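Local coordinates for sensory box/GGDEF family protein (Caulobacter crescentus, PDB 4YME), which probably takes part in cyclic di-GMP signalling, this piece being the GGDEF domain of a longer membrane protein that also carries MHYT, PAS and EAL domains, at residues Asp5-Leu10 / Ala58-Thr63; Val36-Leu41 / Gly82-Val87. All blocks are in the same frame, centred on the assembly; numbering follows the deposited sequence. Where two conformers were deposited one is given.

Contact 1 (Asp5-Leu10 / Ala58-Thr63)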
loop_
_atom_site.group_PDB
_atom_site.type_symbol
_atom_site.label_atom_id
_atom_site.label_comp_id
_atom_site.label_asym_id
_atom_site.label_seq_id
_atom_site.Cartn_x
_atom_site.Cartn_y
_atom_site.Cartn_z
ATOM N N ASP A 5 9.661 -9.134 1.512
ATOM C CA ASP A 5 9.945 -8.885 0.116
ATOM C C ASP A 5 11.427 -8.591 0.035
ATOM O O ASP A 5 11.920 -7.619 0.629
ATOM C CB ASP A 5 9.157 -7.676 -0.383
ATOM C CG ASP A 5 9.472 -7.320 -1.819
ATOM O OD1 ASP A 5 9.378 -8.211 -2.693
ATOM O OD2 ASP A 5 9.809 -6.141 -2.064
ATOM N N GLY A 6 12.138 -9.392 -0.741
ATOM C CA GLY A 6 13.607 -9.195 -0.841
ATOM C C GLY A 6 13.994 -7.833 -1.373
ATOM O O GLY A 6 14.933 -7.179 -0.880
ATOM N N LEU A 7 13.319 -7.379 -2.442
ATOM C CA LEU A 7 13.718 -6.156 -3.062
ATOM C C LEU A 7 13.625 -4.987 -2.102
ATOM O O LEU A 7 14.525 -4.201 -2.073
ATOM C CB LEU A 7 12.876 -5.854 -4.311
ATOM C CG LEU A 7 13.337 -4.685 -5.129
ATOM C CD1 LEU A 7 14.687 -4.875 -5.843
ATOM C CD2 LEU A 7 12.199 -4.281 -6.087
ATOM N N THR A 8 12.571 -4.904 -1.301
ATOM C CA THR A 8 12.253 -3.700 -0.523
ATOM C C THR A 8 12.303 -3.855 1.010
ATOM O O THR A 8 12.476 -2.872 1.709
ATOM C CB THR A 8 10.783 -3.216 -0.811
ATOM O OG1 THR A 8 9.848 -4.184 -0.358
ATOM C CG2 THR A 8 10.573 -2.875 -2.279
ATOM N N GLY A 9 12.269 -5.078 1.518
ATOM C CA GLY A 9 12.201 -5.271 2.949
ATOM C C GLY A 9 10.848 -5.087 3.611
ATOM O O GLY A 9 10.718 -5.254 4.845
ATOM N N LEU A 10 9.843 -4.747 2.825
ATOM C CA LEU A 10 8.463 -4.756 3.329
ATOM C C LEU A 10 8.014 -6.202 3.463
ATOM O O LEU A 10 8.729 -7.137 3.158
ATOM C CB LEU A 10 7.522 -4.065 2.317
ATOM C CG LEU A 10 7.848 -2.602 2.067
ATOM C CD1 LEU A 10 6.894 -1.986 1.056
ATOM C CD2 LEU A 10 7.874 -1.802 3.312
ATOM N N ALA A 58 14.326 1.267 -8.569
ATOM C CA ALA A 58 14.634 2.417 -7.759
ATOM C C ALA A 58 13.299 3.011 -7.253
ATOM O O ALA A 58 13.248 3.445 -6.109
ATOM C CB ALA A 58 15.412 3.456 -8.611
ATOM N N LEU A 59 12.272 3.017 -8.109
ATOM C CA LEU A 59 10.949 3.510 -7.697
ATOM C C LEU A 59 10.425 2.674 -6.561
ATOM O O LEU A 59 9.846 3.209 -5.604
ATOM C CB LEU A 59 9.887 3.538 -8.817
ATOM C CG LEU A 59 10.110 4.493 -9.988
ATOM C CD1 LEU A 59 8.974 4.332 -10.980
ATOM C CD2 LEU A 59 10.237 5.897 -9.574
ATOM N N LEU A 60 10.573 1.355 -6.725
ATOM C CA LEU A 60 10.048 0.427 -5.689
ATOM C C LEU A 60 10.741 0.613 -4.358
ATOM O O LEU A 60 10.115 0.636 -3.301
ATOM C CB LEU A 60 10.054 -1.016 -6.171
ATOM C CG LEU A 60 9.311 -1.281 -7.494
ATOM C CD1 LEU A 60 9.442 -2.718 -7.909
ATOM C CD2 LEU A 60 7.854 -0.888 -7.366
ATOM N N VAL A 61 12.061 0.736 -4.394
ATOM C CA VAL A 61 12.885 0.894 -3.194
ATOM C C VAL A 61 12.566 2.191 -2.491
ATOM O O VAL A 61 12.409 2.235 -1.273
ATOM C CB VAL A 61 14.383 0.809 -3.585
ATOM C CG1 VAL A 61 15.257 1.300 -2.481
ATOM C CG2 VAL A 61 14.683 -0.680 -3.912
ATOM N N GLU A 62 12.380 3.253 -3.262
ATOM C CA GLU A 62 12.082 4.537 -2.628
ATOM C C GLU A 62 10.638 4.535 -2.083
ATOM O O GLU A 62 10.398 5.083 -1.024
ATOM C CB GLU A 62 12.278 5.658 -3.619
ATOM C CG GLU A 62 11.930 7.030 -3.088
ATOM C CD GLU A 62 12.720 7.522 -1.954
ATOM O OE1 GLU A 62 13.760 6.941 -1.560
ATOM O OE2 GLU A 62 12.301 8.490 -1.279
ATOM N N THR A 63 9.697 3.924 -2.793
ATOM C CA THR A 63 8.309 3.818 -2.289
ATOM C C THR A 63 8.342 3.129 -0.950
ATOM O O THR A 63 7.699 3.560 -0.019
ATOM C CB THR A 63 7.433 3.043 -3.279
ATOM O OG1 THR A 63 7.346 3.822 -4.507
ATOM C CG2 THR A 63 6.020 2.824 -2.762
#
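Leu7 and Leu60 meet methyl to methyl, CD2 of Leu7 lying 3.7 Å from CD1 of Leu60. The two side chains cross at about a right angle. Leu7 has CG anti to its backbone N (chi1 -172°), which carries CD2 out to the helix, where it also lies near CB of Leu60. Val61, the next residue, brings CG2 to 4.0 Å from the carbonyl O of Leu7. Thr8 meets the helix backbone. Its CG2 sits 3.7 Å from the carbonyl O of Leu60, a packing contact. With OG1 between the backbone N and the carbonyl carbon (chi1 65°), the hydroxyl turns into its own loop and CG2 is left to face the helix. Thr8 OG1 donates to the anti lone pair of Asp5 OD2 at 2.6 Å. It also accepts from Leu10 N at 3.2 Å with an N-H...O angle of 163°, which makes an ST turn. Asp5 to Thr8 read as the DxLT motif that precedes the first helix of GGDEF domains, here helix 13-30, and this turn packs against helix 53-70. Its backbone is closed by Asp5 N donating to Leu10 O and by Gly9 N donating to Asp5 O at 2.7 Å. Asp5 OD2 takes a weak further bond from Thr8 N and makes a salt bridge with Arg79, so the carboxylate ties the turn to strand 76-81. An alanine in place of Thr8 removes the hydroxyl and CG2, and would probably leave Leu10 N without its acceptor, free the turn to move and open a gap over Leu60 O. On the helix, Thr63 OG1 donates to Leu59 O at 2.8 Å from above the carbonyl plane. Thr63 N reaches the same oxygen from the opposite face. Leu10 packs on Ala64 and Gln68, further along this helix.

Contact 2 (Val36-Leu41 / Gly82-Val87); sequences VICIDL and GDEFIV
Ile39 and Phe85 face each other as an antiparallel hydrogen-bonded pair, with Ile39 CB 4.2 Å from Phe85 CB. Ile39 N donates to Phe85 O, and Phe85 N returns a nearly straight bond to Ile39 O (174°). The Phe85 ring has Ile39 O at its edge, near its plane. Ile37 and Val87 repeat the pairing on the same face. There Ile39 CD1 leans diagonally onto Val87 CG2, at 3.9 Å. The other face carries Cys38 and Ile86, a non-hydrogen-bonded pair. Ile86 bends back at its tip (chi2 -83°), which brings CD1 to 3.9 Å from Cys38 CB. Its CG2 branch meets CG1 of Val36, again at 3.9 Å. Beyond the last bridge, Asp83 and Leu41 slide past each other in opposite directions. Asp83 OD2 accepts from Leu41 N at 3.0 Å, with the N-H coming from above the carboxylate plane. This aspartate belongs to the GGDEF signature, residues 81-85, at the turn between strands 76-81 and 84-91. Asp40 OD2 is 4.4 Å from Asp83 OD2, but it is paired with Lys154 in a salt bridge. Strands 33-41 and 84-91 are the central pair of the four-stranded sheet. Phe85 packs against helix 53-70, Ile37 and Ile39 meet helix 95-109, and Cys38 and Ile86 lie against helix 139-156.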
loop_
_atom_site.group_PDB
_atom_site.type_symbol
_atom_site.label_atom_id
_atom_site.label_comp_id
_atom_site.label_asym_id
_atom_site.label_seq_id
_atom_site.Cartn_x
_atom_site.Cartn_y
_atom_site.Cartn_z
ATOM N N VAL A 36 -7.698 -1.613 4.656
ATOM C CA VAL A 36 -6.695 -2.133 3.716
ATOM C C VAL A 36 -6.633 -1.172 2.561
ATOM O O VAL A 36 -7.646 -0.911 1.911
ATOM C CB VAL A 36 -7.028 -3.544 3.269
ATOM C CG1 VAL A 36 -6.086 -4.062 2.220
ATOM C CG2 VAL A 36 -7.126 -4.469 4.557
ATOM N N ILE A 37 -5.425 -0.735 2.244
ATOM C CA ILE A 37 -5.155 0.246 1.231
ATOM C C ILE A 37 -4.274 -0.366 0.186
ATOM O O ILE A 37 -3.145 -0.751 0.496
ATOM C CB ILE A 37 -4.512 1.489 1.810
ATOM C CG1 ILE A 37 -5.387 2.097 2.897
ATOM C CG2 ILE A 37 -4.237 2.496 0.720
ATOM C CD1 ILE A 37 -4.775 3.154 3.748
ATOM N N CYS A 38 -4.765 -0.454 -1.037
ATOM C CA CYS A 38 -3.987 -0.942 -2.164
ATOM C C CYS A 38 -3.456 0.238 -2.981
ATOM O O CYS A 38 -4.205 1.151 -3.305
ATOM C CB CYS A 38 -4.899 -1.852 -2.993
ATOM S SG CYS A 38 -4.149 -2.725 -4.377
ATOM N N ILE A 39 -2.166 0.211 -3.307
ATOM C CA ILE A 39 -1.485 1.353 -3.897
ATOM C C ILE A 39 -0.727 0.921 -5.116
ATOM O O ILE A 39 -0.127 -0.157 -5.114
ATOM C CB ILE A 39 -0.420 1.895 -2.927
ATOM C CG1 ILE A 39 -1.044 2.326 -1.607
ATOM C CG2 ILE A 39 0.434 3.002 -3.566
ATOM C CD1 ILE A 39 -0.068 2.486 -0.445
ATOM N N ASP A 40 -0.758 1.721 -6.177
ATOM C CA ASP A 40 0.149 1.429 -7.272
ATOM C C ASP A 40 0.739 2.696 -7.809
ATOM O O ASP A 40 0.317 3.762 -7.415
ATOM C CB ASP A 40 -0.407 0.492 -8.291
ATOM C CG ASP A 40 -1.335 1.101 -9.247
ATOM O OD1 ASP A 40 -1.664 2.287 -9.130
ATOM O OD2 ASP A 40 -1.582 0.359 -10.229
ATOM N N LEU A 41 1.797 2.576 -8.587
ATOM C CA LEU A 41 2.552 3.736 -9.039
ATOM C C LEU A 41 2.116 4.124 -10.458
ATOM O O LEU A 41 2.021 3.290 -11.353
ATOM C CB LEU A 41 4.071 3.459 -8.985
ATOM C CG LEU A 41 4.590 3.156 -7.579
ATOM C CD1 LEU A 41 6.095 2.920 -7.647
ATOM C CD2 LEU A 41 4.249 4.301 -6.549
ATOM N N GLY A 82 5.427 -6.451 -8.666
ATOM C CA GLY A 82 5.405 -5.257 -9.463
ATOM C C GLY A 82 5.430 -4.046 -8.579
ATOM O O GLY A 82 6.142 -4.024 -7.573
ATOM N N ASP A 83 4.617 -3.072 -8.946
ATOM C CA ASP A 83 4.440 -1.824 -8.233
ATOM C C ASP A 83 3.158 -1.771 -7.412
ATOM O O ASP A 83 2.672 -0.676 -7.126
ATOM C CB ASP A 83 4.468 -0.649 -9.184
ATOM C CG ASP A 83 3.270 -0.627 -10.154
ATOM O OD1 ASP A 83 2.793 -1.709 -10.562
ATOM O OD2 ASP A 83 2.836 0.492 -10.459
ATOM N N GLU A 84 2.689 -2.913 -6.971
ATOM C CA GLU A 84 1.493 -3.028 -6.149
ATOM C C GLU A 84 1.874 -3.175 -4.678
ATOM O O GLU A 84 2.538 -4.149 -4.300
ATOM C CB GLU A 84 0.752 -4.257 -6.571
ATOM C CG GLU A 84 0.043 -4.128 -7.902
ATOM C CD GLU A 84 -1.000 -5.195 -7.918
ATOM O OE1 GLU A 84 -2.032 -5.019 -7.226
ATOM O OE2 GLU A 84 -0.690 -6.246 -8.500
ATOM N N PHE A 85 1.485 -2.207 -3.887
ATOM C CA PHE A 85 1.773 -2.183 -2.456
ATOM C C PHE A 85 0.476 -2.233 -1.681
ATOM O O PHE A 85 -0.611 -1.885 -2.205
ATOM C CB PHE A 85 2.520 -0.939 -2.107
ATOM C CG PHE A 85 3.900 -0.844 -2.744
ATOM C CD1 PHE A 85 4.084 -0.372 -4.012
ATOM C CD2 PHE A 85 5.026 -1.185 -1.994
ATOM C CE1 PHE A 85 5.361 -0.256 -4.554
ATOM C CE2 PHE A 85 6.296 -1.078 -2.528
ATOM C CZ PHE A 85 6.475 -0.615 -3.840
ATOM N N ILE A 86 0.547 -2.690 -0.426
ATOM C CA ILE A 86 -0.599 -2.715 0.453
ATOM C C ILE A 86 -0.188 -2.138 1.783
ATOM O O ILE A 86 0.889 -2.477 2.329
ATOM C CB ILE A 86 -1.112 -4.138 0.688
ATOM C CG1 ILE A 86 -1.559 -4.784 -0.590
ATOM C CG2 ILE A 86 -2.182 -4.177 1.793
ATOM C CD1 ILE A 86 -2.876 -4.452 -0.969
ATOM N N VAL A 87 -1.043 -1.294 2.348
ATOM C CA VAL A 87 -0.887 -0.838 3.723
ATOM C C VAL A 87 -2.099 -1.266 4.494
ATOM O O VAL A 87 -3.245 -1.093 4.052
ATOM C CB VAL A 87 -0.725 0.696 3.808
ATOM C CG1 VAL A 87 -0.822 1.151 5.233
ATOM C CG2 VAL A 87 0.576 1.137 3.127
#

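Contact 2 is the core of the domain, its centre about 3 Å from the chain centre, whereas contact 1 lies nearer the surface, its centre about 12 Å from that of contact 2. Contact 2 joins neighbouring strands through paired backbone bonds, one side-chain-to-backbone bond and apolar pairs on both faces. Contact 1 sets a loop on a helix by packing alone; none of its polar side-chain bonds joins the loop to the helix. The two meet through helix 53-70. Leu60, packed on the loop, also touches Gly82 and Asp83 of the GGDEF turn, with its CD2 at 3.6 Å from Asp83 CA. One helical turn on, Thr63 covers Phe85 and Leu41. Arg79 connects them again, bonding to both Asp5 and Gly82.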